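Local coordinates for purine nucleosidase, (IunH-1) (Sulfolobus solfataricus, PDB 3T8J), which belongs to the nucleoside hydrolase family of alpha/beta enzymes, forms a tetramer, and binds a sodium ion at the carboxyl ends of its central strands, at residues T32-N37 against P123-A128; I191-T196 against V292-K297; F258-N263 against M271-R276. All blocks are in the same frame, centred on the assembly; numbering follows the deposited sequence.

Interaction 1: residues T32-N37 against P123-A128; sequences TIVEGN and PLTNLA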
ATOM      1  N   THR A  32      18.397  28.226   5.174  1.00 19.28           N
ATOM      2  CA  THR A  32      18.547  27.062   4.282  1.00 20.07           C
ATOM      3  C   THR A  32      17.300  27.019   3.384  1.00 20.23           C
ATOM      4  O   THR A  32      16.210  27.402   3.840  1.00 20.76           O
ATOM      5  CB  THR A  32      18.765  25.745   5.087  1.00 20.26           C
ATOM      6  OG1 THR A  32      17.728  25.576   6.057  1.00 22.50           O
ATOM      7  CG2 THR A  32      20.167  25.770   5.774  1.00 19.84           C
ATOM      8  N   ILE A  33      17.470  26.652   2.108  1.00 19.29           N
ATOM      9  CA  ILE A  33      16.363  26.666   1.135  1.00 19.03           C
ATOM     10  C   ILE A  33      16.017  25.263   0.689  1.00 18.26           C
ATOM     11  O   ILE A  33      16.913  24.475   0.370  1.00 18.52           O
ATOM     12  CB  ILE A  33      16.725  27.515  -0.115  1.00 19.39           C
ATOM     13  CG1 ILE A  33      17.282  28.891   0.285  1.00 21.43           C
ATOM     14  CG2 ILE A  33      15.483  27.691  -1.039  1.00 19.53           C
ATOM     15  CD1 ILE A  33      16.272  29.787   1.004  1.00 21.28           C
ATOM     16  N   VAL A  34      14.716  24.983   0.613  1.00 18.05           N
ATOM     17  CA  VAL A  34      14.201  23.661   0.250  1.00 17.46           C
ATOM     18  C   VAL A  34      13.070  23.803  -0.784  1.00 17.78           C
ATOM     19  O   VAL A  34      12.372  24.826  -0.789  1.00 18.42           O
ATOM     20  CB  VAL A  34      13.739  22.889   1.517  1.00 17.40           C
ATOM     21  CG1 VAL A  34      12.489  23.531   2.138  1.00 18.50           C
ATOM     22  CG2 VAL A  34      13.502  21.376   1.222  1.00 18.66           C
ATOM     23  N   GLU A  35      12.856  22.772  -1.582  1.00 18.24           N
ATOM     24  CA  GLU A  35      11.708  22.744  -2.511  1.00 18.40           C
ATOM     25  C   GLU A  35      10.391  22.913  -1.758  1.00 18.36           C
ATOM     26  O   GLU A  35      10.261  22.470  -0.583  1.00 17.91           O
ATOM     27  CB  GLU A  35      11.697  21.426  -3.334  1.00 18.50           C
ATOM     28  CG  GLU A  35      11.064  20.214  -2.655  1.00 17.79           C
ATOM     29  CD  GLU A  35      11.930  19.523  -1.606  1.00 19.16           C
ATOM     30  OE1 GLU A  35      13.158  19.745  -1.591  1.00 19.92           O
ATOM     31  OE2 GLU A  35      11.350  18.708  -0.825  1.00 18.79           O
ATOM     32  N   GLY A  36       9.402  23.495  -2.413  1.00 19.33           N
ATOM     33  CA  GLY A  36       8.053  23.570  -1.859  1.00 19.10           C
ATOM     34  C   GLY A  36       7.177  24.578  -2.588  1.00 20.48           C
ATOM     35  O   GLY A  36       6.763  24.338  -3.703  1.00 21.37           O
ATOM     36  N   ASN A  37       6.843  25.647  -1.895  1.00 20.61           N
ATOM     37  CA  ASN A  37       5.790  26.575  -2.305  1.00 21.36           C
ATOM     38  C   ASN A  37       5.895  27.076  -3.747  1.00 22.12           C
ATOM     39  O   ASN A  37       4.882  27.120  -4.449  1.00 22.85           O
ATOM     40  CB  ASN A  37       5.811  27.820  -1.415  1.00 21.77           C
ATOM     41  CG  ASN A  37       5.206  27.598  -0.035  1.00 23.92           C
ATOM     42  OD1 ASN A  37       4.236  26.853   0.137  1.00 25.20           O
ATOM     43  ND2 ASN A  37       5.749  28.304   0.947  1.00 25.40           N
ATOM     44  N   PRO A 123       9.011  21.885   3.846  1.00 16.55           N
ATOM     45  CA  PRO A 123       9.292  20.446   3.696  1.00 16.90           C
ATOM     46  C   PRO A 123      10.649  20.048   4.331  1.00 16.47           C
ATOM     47  O   PRO A 123      11.573  20.848   4.373  1.00 16.92           O
ATOM     48  CB  PRO A 123       9.251  20.237   2.183  1.00 17.08           C
ATOM     49  CG  PRO A 123       8.316  21.309   1.696  1.00 17.21           C
ATOM     50  CD  PRO A 123       8.671  22.490   2.549  1.00 16.43           C
ATOM     51  N   LEU A 124      10.753  18.819   4.833  1.00 16.47           N
ATOM     52  CA  LEU A 124      11.826  18.441   5.744  1.00 17.10           C
ATOM     53  C   LEU A 124      13.079  17.804   5.089  1.00 16.49           C
ATOM     54  O   LEU A 124      13.967  17.243   5.749  1.00 16.97           O
ATOM     55  CB  LEU A 124      11.232  17.542   6.839  1.00 17.05           C
ATOM     56  CG  LEU A 124      10.292  18.248   7.832  1.00 18.70           C
ATOM     57  CD1 LEU A 124       9.456  17.233   8.662  1.00 19.22           C
ATOM     58  CD2 LEU A 124      11.035  19.140   8.804  1.00 20.17           C
ATOM     59  N   THR A 125      13.182  17.944   3.774  1.00 16.24           N
ATOM     60  CA  THR A 125      14.228  17.287   2.998  1.00 16.51           C
ATOM     61  C   THR A 125      15.657  17.616   3.469  1.00 16.94           C
ATOM     62  O   THR A 125      16.491  16.721   3.526  1.00 17.89           O
ATOM     63  CB  THR A 125      14.038  17.585   1.478  1.00 16.73           C
ATOM     64  OG1 THR A 125      12.650  17.437   1.152  1.00 16.36           O
ATOM     65  CG2 THR A 125      14.881  16.617   0.658  1.00 17.88           C
ATOM     66  N   ASN A 126      15.962  18.887   3.748  1.00 17.38           N
ATOM     67  CA  ASN A 126      17.331  19.251   4.148  1.00 17.51           C
ATOM     68  C   ASN A 126      17.697  18.671   5.505  1.00 17.47           C
ATOM     69  O   ASN A 126      18.825  18.213   5.695  1.00 19.07           O
ATOM     70  CB  ASN A 126      17.537  20.765   4.186  1.00 18.37           C
ATOM     71  CG  ASN A 126      17.539  21.387   2.820  1.00 19.39           C
ATOM     72  OD1 ASN A 126      17.942  20.761   1.860  1.00 20.73           O
ATOM     73  ND2 ASN A 126      17.103  22.650   2.740  1.00 20.45           N
ATOM     74  N   LEU A 127      16.753  18.730   6.459  1.00 16.99           N
ATOM     75  CA  LEU A 127      17.048  18.177   7.806  1.00 17.69           C
ATOM     76  C   LEU A 127      17.216  16.673   7.718  1.00 18.12           C
ATOM     77  O   LEU A 127      18.076  16.100   8.423  1.00 18.51           O
ATOM     78  CB  LEU A 127      15.984  18.590   8.824  1.00 17.34           C
ATOM     79  CG  LEU A 127      16.204  18.141  10.275  1.00 18.15           C
ATOM     80  CD1 LEU A 127      17.475  18.758  10.820  1.00 18.78           C
ATOM     81  CD2 LEU A 127      15.004  18.554  11.134  1.00 20.00           C
ATOM     82  N   ALA A 128      16.393  15.985   6.929  1.00 17.62           N
ATOM     83  CA  ALA A 128      16.544  14.553   6.732  1.00 17.37           C
ATOM     84  C   ALA A 128      17.894  14.203   6.129  1.00 18.15           C
ATOM     85  O   ALA A 128      18.552  13.277   6.606  1.00 19.41           O
ATOM     86  CB  ALA A 128      15.399  13.981   5.863  1.00 17.23           C
TER

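Interaction 2: residues I191-T196 against V292-K297; sequences INYPVT and VYEINK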
ATOM      1  N   ILE A 191      -5.416  27.361  11.430  1.00 27.28           N
ATOM      2  CA  ILE A 191      -6.541  27.940  10.668  1.00 28.47           C
ATOM      3  C   ILE A 191      -7.675  28.444  11.549  1.00 29.73           C
ATOM      4  O   ILE A 191      -8.556  29.147  11.069  1.00 31.35           O
ATOM      5  CB  ILE A 191      -7.127  26.988   9.568  1.00 27.20           C
ATOM      6  CG1 ILE A 191      -7.689  25.698  10.177  1.00 28.70           C
ATOM      7  CG2 ILE A 191      -6.071  26.728   8.489  1.00 28.16           C
ATOM      8  CD1 ILE A 191      -8.261  24.713   9.131  1.00 30.57           C
ATOM      9  N   ASN A 192      -7.658  28.103  12.841  1.00 29.39           N
ATOM     10  CA  ASN A 192      -8.620  28.675  13.796  1.00 32.10           C
ATOM     11  C   ASN A 192      -8.328  30.131  14.192  1.00 32.40           C
ATOM     12  O   ASN A 192      -9.134  30.753  14.892  1.00 35.36           O
ATOM     13  CB  ASN A 192      -8.668  27.815  15.073  1.00 32.42           C
ATOM     14  CG  ASN A 192      -9.126  26.391  14.810  1.00 34.28           C
ATOM     15  OD1 ASN A 192      -9.913  26.134  13.895  1.00 36.99           O
ATOM     16  ND2 ASN A 192      -8.649  25.456  15.634  1.00 36.75           N
ATOM     17  N   TYR A 193      -7.191  30.670  13.742  1.00 31.81           N
ATOM     18  CA  TYR A 193      -6.690  31.976  14.171  1.00 32.49           C
ATOM     19  C   TYR A 193      -6.300  32.863  12.984  1.00 32.19           C
ATOM     20  O   TYR A 193      -5.180  33.379  12.945  1.00 32.91           O
ATOM     21  CB  TYR A 193      -5.489  31.776  15.101  1.00 32.17           C
ATOM     22  CG  TYR A 193      -5.771  30.828  16.246  1.00 33.06           C
ATOM     23  CD1 TYR A 193      -6.484  31.253  17.375  1.00 36.27           C
ATOM     24  CD2 TYR A 193      -5.350  29.506  16.206  1.00 31.70           C
ATOM     25  CE1 TYR A 193      -6.751  30.385  18.437  1.00 34.46           C
ATOM     26  CE2 TYR A 193      -5.623  28.624  17.277  1.00 32.06           C
ATOM     27  CZ  TYR A 193      -6.330  29.075  18.373  1.00 34.48           C
ATOM     28  OH  TYR A 193      -6.592  28.228  19.435  1.00 35.56           O
ATOM     29  N   PRO A 194      -7.224  33.054  12.015  1.00 32.81           N
ATOM     30  CA  PRO A 194      -6.904  33.915  10.877  1.00 32.99           C
ATOM     31  C   PRO A 194      -6.840  35.387  11.253  1.00 34.38           C
ATOM     32  O   PRO A 194      -7.430  35.799  12.256  1.00 35.63           O
ATOM     33  CB  PRO A 194      -8.075  33.690   9.937  1.00 33.35           C
ATOM     34  CG  PRO A 194      -9.224  33.454  10.858  1.00 35.06           C
ATOM     35  CD  PRO A 194      -8.625  32.613  11.989  1.00 34.23           C
ATOM     36  N   VAL A 195      -6.154  36.157  10.414  1.00 34.07           N
ATOM     37  CA  VAL A 195      -6.192  37.609  10.452  1.00 35.80           C
ATOM     38  C   VAL A 195      -7.532  38.092   9.858  1.00 37.74           C
ATOM     39  O   VAL A 195      -7.785  37.953   8.651  1.00 38.07           O
ATOM     40  CB  VAL A 195      -5.016  38.206   9.666  1.00 34.81           C
ATOM     41  CG1 VAL A 195      -5.116  39.758   9.635  1.00 36.66           C
ATOM     42  CG2 VAL A 195      -3.666  37.705  10.260  1.00 34.66           C
ATOM     43  N   THR A 196      -8.370  38.649  10.724  1.00 38.58           N
ATOM     44  CA  THR A 196      -9.743  39.046  10.383  1.00 42.38           C
ATOM     45  C   THR A 196      -9.770  40.328   9.560  1.00 43.56           C
ATOM     46  O   THR A 196      -8.773  41.043   9.476  1.00 42.27           O
ATOM     47  CB  THR A 196     -10.583  39.300  11.653  1.00 46.76           C
ATOM     48  OG1 THR A 196     -10.040  40.405  12.376  1.00 49.70           O
ATOM     49  CG2 THR A 196     -10.629  38.061  12.552  1.00 48.96           C
ATOM     50  N   VAL A 292       1.011  21.300  19.478  1.00 23.16           N
ATOM     51  CA  VAL A 292       0.269  22.473  19.935  1.00 25.00           C
ATOM     52  C   VAL A 292      -1.161  22.402  19.406  1.00 25.81           C
ATOM     53  O   VAL A 292      -1.374  22.294  18.193  1.00 25.23           O
ATOM     54  CB  VAL A 292       0.947  23.776  19.463  1.00 24.71           C
ATOM     55  CG1 VAL A 292       0.086  25.007  19.797  1.00 26.31           C
ATOM     56  CG2 VAL A 292       2.363  23.881  20.075  1.00 26.11           C
ATOM     57  N   TYR A 293      -2.138  22.442  20.308  1.00 26.93           N
ATOM     58  CA  TYR A 293      -3.551  22.330  19.943  1.00 28.03           C
ATOM     59  C   TYR A 293      -4.325  23.646  20.059  1.00 29.85           C
ATOM     60  O   TYR A 293      -5.396  23.767  19.467  1.00 31.28           O
ATOM     61  CB  TYR A 293      -4.237  21.227  20.781  1.00 28.57           C
ATOM     62  CG  TYR A 293      -3.972  19.818  20.274  1.00 28.33           C
ATOM     63  CD1 TYR A 293      -2.914  19.035  20.749  1.00 30.07           C
ATOM     64  CD2 TYR A 293      -4.774  19.266  19.282  1.00 28.08           C
ATOM     65  CE1 TYR A 293      -2.703  17.731  20.253  1.00 29.32           C
ATOM     66  CE2 TYR A 293      -4.561  17.973  18.789  1.00 28.15           C
ATOM     67  CZ  TYR A 293      -3.507  17.217  19.267  1.00 30.16           C
ATOM     68  OH  TYR A 293      -3.318  15.934  18.744  1.00 32.03           O
ATOM     69  N   GLU A 294      -3.807  24.618  20.816  1.00 30.26           N
ATOM     70  CA  GLU A 294      -4.445  25.931  20.988  1.00 32.15           C
ATOM     71  C   GLU A 294      -3.385  27.026  21.207  1.00 32.37           C
ATOM     72  O   GLU A 294      -2.292  26.741  21.731  1.00 31.31           O
ATOM     73  CB  GLU A 294      -5.420  25.921  22.189  1.00 34.93           C
ATOM     74  CG  GLU A 294      -6.560  24.885  22.138  1.00 37.96           C
ATOM     75  CD  GLU A 294      -7.441  24.897  23.393  1.00 45.69           C
ATOM     76  OE1 GLU A 294      -7.593  25.962  24.038  1.00 49.43           O
ATOM     77  OE2 GLU A 294      -7.979  23.820  23.730  1.00 48.75           O
ATOM     78  N   ILE A 295      -3.716  28.256  20.804  1.00 32.63           N
ATOM     79  CA  ILE A 295      -2.881  29.440  21.044  1.00 33.73           C
ATOM     80  C   ILE A 295      -3.724  30.585  21.630  1.00 35.83           C
ATOM     81  O   ILE A 295      -4.955  30.550  21.603  1.00 36.07           O
ATOM     82  CB  ILE A 295      -2.120  29.950  19.771  1.00 32.34           C
ATOM     83  CG1 ILE A 295      -3.036  30.727  18.826  1.00 33.51           C
ATOM     84  CG2 ILE A 295      -1.444  28.789  19.013  1.00 31.82           C
ATOM     85  CD1 ILE A 295      -2.300  31.536  17.812  1.00 32.00           C
ATOM     86  N   ASN A 296      -3.019  31.567  22.177  1.00 36.97           N
ATOM     87  CA  ASN A 296      -3.592  32.847  22.585  1.00 39.55           C
ATOM     88  C   ASN A 296      -3.484  33.815  21.408  1.00 38.94           C
ATOM     89  O   ASN A 296      -2.398  34.322  21.114  1.00 38.12           O
ATOM     90  CB  ASN A 296      -2.840  33.378  23.819  1.00 41.19           C
ATOM     91  CG  ASN A 296      -3.465  34.645  24.393  1.00 45.40           C
ATOM     92  OD1 ASN A 296      -3.885  35.542  23.660  1.00 45.40           O
ATOM     93  ND2 ASN A 296      -3.523  34.724  25.719  1.00 50.95           N
ATOM     94  N   LYS A 297      -4.606  34.054  20.719  1.00 39.09           N
ATOM     95  CA  LYS A 297      -4.604  34.888  19.514  1.00 38.38           C
ATOM     96  C   LYS A 297      -4.144  36.313  19.807  1.00 39.66           C
ATOM     97  O   LYS A 297      -3.396  36.897  19.011  1.00 38.26           O
ATOM     98  CB  LYS A 297      -5.975  34.950  18.838  1.00 41.43           C
ATOM     99  CG  LYS A 297      -5.836  35.434  17.388  1.00 42.73           C
ATOM    100  CD  LYS A 297      -7.089  35.915  16.724  1.00 50.41           C
ATOM    101  CE  LYS A 297      -6.679  36.508  15.371  1.00 49.68           C
ATOM    102  NZ  LYS A 297      -7.789  37.068  14.619  1.00 56.71           N
TER
HETATM  103  O   HOH W   1      -7.251  25.650  18.320  1.00 25.52           O

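Interaction 3: residues F258-N263 against M271-R276; sequences FVVIDN and MTLVDR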
ATOM      1  N   PHE A 258       2.161  10.212  19.895  1.00 23.04           N
ATOM      2  CA  PHE A 258       2.923   9.422  18.946  1.00 22.71           C
ATOM      3  C   PHE A 258       2.377   9.683  17.529  1.00 21.86           C
ATOM      4  O   PHE A 258       1.198   9.385  17.251  1.00 22.44           O
ATOM      5  CB  PHE A 258       2.873   7.919  19.279  1.00 23.28           C
ATOM      6  CG  PHE A 258       3.570   7.048  18.264  1.00 23.37           C
ATOM      7  CD1 PHE A 258       4.933   7.140  18.073  1.00 26.46           C
ATOM      8  CD2 PHE A 258       2.857   6.110  17.529  1.00 23.51           C
ATOM      9  CE1 PHE A 258       5.574   6.343  17.143  1.00 25.87           C
ATOM     10  CE2 PHE A 258       3.490   5.313  16.605  1.00 24.95           C
ATOM     11  CZ  PHE A 258       4.841   5.434  16.403  1.00 24.34           C
ATOM     12  N   VAL A 259       3.226  10.264  16.684  1.00 20.75           N
ATOM     13  CA  VAL A 259       2.845  10.677  15.306  1.00 19.90           C
ATOM     14  C   VAL A 259       3.487   9.725  14.298  1.00 19.35           C
ATOM     15  O   VAL A 259       4.709   9.522  14.323  1.00 21.07           O
ATOM     16  CB  VAL A 259       3.322  12.087  15.006  1.00 19.42           C
ATOM     17  CG1 VAL A 259       2.899  12.482  13.558  1.00 20.45           C
ATOM     18  CG2 VAL A 259       2.769  13.106  16.025  1.00 22.13           C
ATOM     19  N   VAL A 260       2.655   9.151  13.407  1.00 18.79           N
ATOM     20  CA  VAL A 260       3.117   8.322  12.308  1.00 18.57           C
ATOM     21  C   VAL A 260       2.913   9.123  11.013  1.00 17.64           C
ATOM     22  O   VAL A 260       1.860   9.740  10.881  1.00 19.74           O
ATOM     23  CB  VAL A 260       2.345   7.032  12.204  1.00 19.81           C
ATOM     24  CG1 VAL A 260       2.788   6.221  10.984  1.00 21.30           C
ATOM     25  CG2 VAL A 260       2.596   6.174  13.483  1.00 22.17           C
ATOM     26  N   ILE A 261       3.946   9.143  10.166  1.00 17.82           N
ATOM     27  CA  ILE A 261       3.847   9.821   8.850  1.00 17.52           C
ATOM     28  C   ILE A 261       3.497   8.784   7.802  1.00 18.84           C
ATOM     29  O   ILE A 261       4.189   7.771   7.640  1.00 19.27           O
ATOM     30  CB  ILE A 261       5.178  10.456   8.482  1.00 17.48           C
ATOM     31  CG1 ILE A 261       5.720  11.372   9.579  1.00 18.79           C
ATOM     32  CG2 ILE A 261       5.046  11.198   7.120  1.00 18.38           C
ATOM     33  CD1 ILE A 261       4.800  12.555   9.936  1.00 19.08           C
ATOM     34  N   ASP A 262       2.446   9.050   7.032  1.00 18.10           N
ATOM     35  CA  ASP A 262       2.109   8.206   5.870  1.00 18.87           C
ATOM     36  C   ASP A 262       3.011   8.605   4.684  1.00 18.98           C
ATOM     37  O   ASP A 262       2.935   9.750   4.200  1.00 18.27           O
ATOM     38  CB  ASP A 262       0.639   8.344   5.499  1.00 18.91           C
ATOM     39  CG  ASP A 262       0.238   7.445   4.332  1.00 20.66           C
ATOM     40  OD1 ASP A 262       0.925   7.453   3.280  1.00 21.77           O
ATOM     41  OD2 ASP A 262      -0.794   6.737   4.454  1.00 22.59           O
ATOM     42  N   ASN A 263       3.950   7.722   4.319  1.00 18.61           N
ATOM     43  CA  ASN A 263       4.880   7.969   3.209  1.00 19.11           C
ATOM     44  C   ASN A 263       4.598   7.073   2.008  1.00 19.70           C
ATOM     45  O   ASN A 263       5.501   6.743   1.233  1.00 20.79           O
ATOM     46  CB  ASN A 263       6.346   7.867   3.660  1.00 18.91           C
ATOM     47  CG  ASN A 263       6.759   6.443   3.991  1.00 20.89           C
ATOM     48  OD1 ASN A 263       5.947   5.651   4.527  1.00 23.35           O
ATOM     49  ND2 ASN A 263       8.023   6.103   3.709  1.00 21.02           N
ATOM     50  N   MET A 271      -0.281  12.227   5.374  1.00 16.17           N
ATOM     51  CA  MET A 271      -1.031  12.349   6.621  1.00 16.93           C
ATOM     52  C   MET A 271      -0.137  12.184   7.839  1.00 17.09           C
ATOM     53  O   MET A 271       0.851  11.435   7.822  1.00 17.57           O
ATOM     54  CB  MET A 271      -2.172  11.330   6.719  1.00 17.13           C
ATOM     55  CG  MET A 271      -3.326  11.595   5.745  1.00 17.86           C
ATOM     56  SD  MET A 271      -4.792  10.611   6.045  1.00 21.09           S
ATOM     57  CE  MET A 271      -5.425  11.446   7.440  1.00 22.58           C
ATOM     58  N   THR A 272      -0.455  12.974   8.849  1.00 17.35           N
ATOM     59  CA  THR A 272       0.109  12.809  10.217  1.00 17.13           C
ATOM     60  C   THR A 272      -0.954  12.110  11.073  1.00 18.09           C
ATOM     61  O   THR A 272      -1.992  12.700  11.422  1.00 19.31           O
ATOM     62  CB  THR A 272       0.482  14.167  10.824  1.00 17.91           C
ATOM     63  OG1 THR A 272      -0.653  15.043  10.761  1.00 18.72           O
ATOM     64  CG2 THR A 272       1.666  14.815  10.089  1.00 19.38           C
ATOM     65  N   LEU A 273      -0.691  10.838  11.393  1.00 18.84           N
ATOM     66  CA  LEU A 273      -1.631   9.960  12.117  1.00 19.18           C
ATOM     67  C   LEU A 273      -1.210   9.944  13.591  1.00 20.09           C
ATOM     68  O   LEU A 273      -0.115   9.504  13.889  1.00 21.72           O
ATOM     69  CB  LEU A 273      -1.571   8.563  11.513  1.00 19.77           C
ATOM     70  CG  LEU A 273      -1.773   8.576   9.974  1.00 20.50           C
ATOM     71  CD1 LEU A 273      -1.255   7.300   9.342  1.00 26.53           C
ATOM     72  CD2 LEU A 273      -3.217   8.932   9.561  1.00 20.46           C
ATOM     73  N   VAL A 274      -2.106  10.419  14.451  1.00 20.39           N
ATOM     74  CA  VAL A 274      -1.734  10.712  15.849  1.00 22.10           C
ATOM     75  C   VAL A 274      -2.403   9.746  16.841  1.00 21.76           C
ATOM     76  O   VAL A 274      -3.635   9.679  16.930  1.00 22.46           O
ATOM     77  CB  VAL A 274      -2.082  12.146  16.206  1.00 23.11           C
ATOM     78  CG1 VAL A 274      -1.686  12.450  17.650  1.00 25.12           C
ATOM     79  CG2 VAL A 274      -1.369  13.146  15.252  1.00 24.53           C
ATOM     80  N   ASP A 275      -1.577   8.978  17.563  1.00 22.25           N
ATOM     81  CA  ASP A 275      -2.028   8.113  18.650  1.00 22.83           C
ATOM     82  C   ASP A 275      -2.080   8.960  19.917  1.00 24.02           C
ATOM     83  O   ASP A 275      -1.048   9.496  20.355  1.00 23.74           O
ATOM     84  CB  ASP A 275      -1.076   6.920  18.769  1.00 24.12           C
ATOM     85  CG  ASP A 275      -1.584   5.824  19.715  1.00 25.12           C
ATOM     86  OD1 ASP A 275      -2.544   6.065  20.466  1.00 27.51           O
ATOM     87  OD2 ASP A 275      -1.062   4.683  19.597  1.00 28.92           O
ATOM     88  N   ARG A 276      -3.275   9.061  20.500  1.00 25.45           N
ATOM     89  CA  ARG A 276      -3.545   9.829  21.715  1.00 27.32           C
ATOM     90  C   ARG A 276      -3.555   8.918  22.956  1.00 29.50           C
ATOM     91  O   ARG A 276      -3.827   9.392  24.083  1.00 31.58           O
ATOM     92  CB  ARG A 276      -4.903  10.545  21.600  1.00 28.34           C
ATOM     93  CG  ARG A 276      -5.174  11.277  20.269  1.00 27.62           C
ATOM     94  CD  ARG A 276      -6.634  11.751  20.182  1.00 28.27           C
ATOM     95  NE  ARG A 276      -7.542  10.610  20.200  1.00 29.59           N
ATOM     96  CZ  ARG A 276      -7.819   9.833  19.154  1.00 29.35           C
ATOM     97  NH1 ARG A 276      -7.321  10.105  17.956  1.00 27.91           N
ATOM     98  NH2 ARG A 276      -8.609   8.772  19.346  1.00 28.98           N
TER

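Interaction 1: residues T32-N37 against P123-A128
Thr32 and Asn126 approach where strand 27-33 ends beside the start of helix 125-133, and the next carbonyl, Ile33 O, takes a hydrogen bond from Asn126 ND2 at 3.0 Å. The N-H points at the oxygen nearly straight (165°) and Ile33 O lies in the amide plane of Asn126, yet the donor stands above the carbonyl plane of Ile33. The amide is gripped at both ends, for Asn126 OD1 accepts from Ala64 N and ND2 also reaches Asp7 OD1. Val34 sets its two methyls against the helix start: CG1 lies 3.6 Å from Pro123 O, and CG2 meets Thr125 CB at 3.8 Å. The Glu35 chain bends at chi2 (-78°) and crosses Thr125 at about a right angle. Thr125 OG1 lies 2.7 Å from Glu35 OE2 and is also within hydrogen-bonding reach of Asp168 OD2; its single proton can serve only one of them at a time. Pro123 CG comes to 3.2 Å from Glu35 O, an oxygen buried without a polar partner. Asn37 N, beyond Gly36, bonds to Asp9, a ligand of the sodium ion. The arrangement sits at the carboxyl ends of parallel strands, as in the metal pocket of the nucleoside hydrolase fold.

Interaction 2: residues I191-T196 against V292-K297
Tyr193 lays one face of its ring on Ile295, whose CG1 sits 3.5 Å from the ring centroid and 2° off the normal, a CH-pi contact centred on the ring. Ile295 CG1 is brought there by a chi1 of 77°, which puts it between the backbone N and the carbonyl carbon. The two side chains slide past each other in opposite directions, and Ile295 CD1 continues toward the root of the ring, 3.9 Å from Tyr193 CG. At the far end of the ring the phenol oxygen accepts a hydrogen bond from the backbone, Ile295 N to Tyr193 OH at 3.2 Å, with a nearly straight N-H (168°). A water joins this oxygen to Asn192 ND2 and Tyr293 O, so the hydroxyl is tied to both segments. Asn192 CB lies over the opposite face of the ring, offset toward the rim.

Lys297 CB packs against the ring 4.0 Å from Tyr193 CD1. Its chain then runs fully extended to Pro194, where Lys297 NZ donates to Pro194 O at 2.7 Å, and the Thr196 methyl CG2 lies 3.7 Å from the same NZ. The ammonium group also forms a salt bridge with Glu199, whose OE1 takes the N-H of Thr196, the N-cap of helix 197-204.

Ile295 rests in turn on Ile240 and Ile244 of helix 237-246, and Asn296 OD1 caps helix 297-308 at Ser299 N. The contact therefore ties the loop between helices 187-190 and 197-204 to the end of strand 289-295, just where helix 297-308 begins.

Interaction 3: residues F258-N263 against M271-R276
Val259 and Thr272 lie side by side, pointing the same way, with Val259 CG1 4.0 Å from Thr272 CB. Ile261 joins them on this face of the sheet: its CD1 meets Thr272 CG2 at 3.9 Å. Thr272 CG2 stands anti to the carbonyl carbon, beside the backbone N, with OG1 in the position between N and the carbonyl carbon (chi1 53°), where it accepts from Ala150 N. Val274 completes the row, its CG2 4.2 Å from Val259 CG2.

The pairing is an antiparallel beta hairpin at the edge of the chain's central sheet. Val259-Val274 and Ile261-Thr272 are non-hydrogen-bonded pairs; Phe258-Asp275 and Val260-Leu273 are hydrogen-bonded ones. Val260 and Leu273 exchange two bonds, N to O, each 2.8 Å long. The Phe258-Asp275 pair is uneven: Asp275 N to Phe258 O is as short as these, but Phe258 N to Asp275 O is weak at 3.3 Å. Beyond the strand, Asp262 N adds a bond to Met271 O.

On the other face the Phe258 ring turns its edge to Asp275 CB, which lies 4.1 Å from Phe258 CB. Val260 and Leu273 stand together on this face with their CB atoms 4.3 Å apart, and Leu273 CB lies 3.7 Å from Val260 O. Asp275 directs its carboxylate elsewhere, OD2 to Ser282 OG and Trp283 N. Leu273 touches Thr268, Met271 packs on Met271 and Arg276 NH1 bonds to Pro159 O, all three partners being residues of a second subunit.

All three contacts reach the same mixed sheet. Interaction 1 borders the metal site: the Pro123 side chain is about 5 Å from the sodium ion, which Asp9, Asp14, Ile121 and Ser122 bind. Interaction 2 is on the other side of the chain's centre, its centre 25 Å from that of interaction 1. Interaction 3 is nested in the chain loop that interaction 2 closes, and the two touch where Tyr293 OH packs 4.0 Å from Val274 CG1. Interactions 1 and 3 have nearest atoms about 7 Å apart; helix 169-177 packs against side chains of both, its Ala172 touching Leu124 and Ile261. Of the three, only interaction 3 meets other subunits.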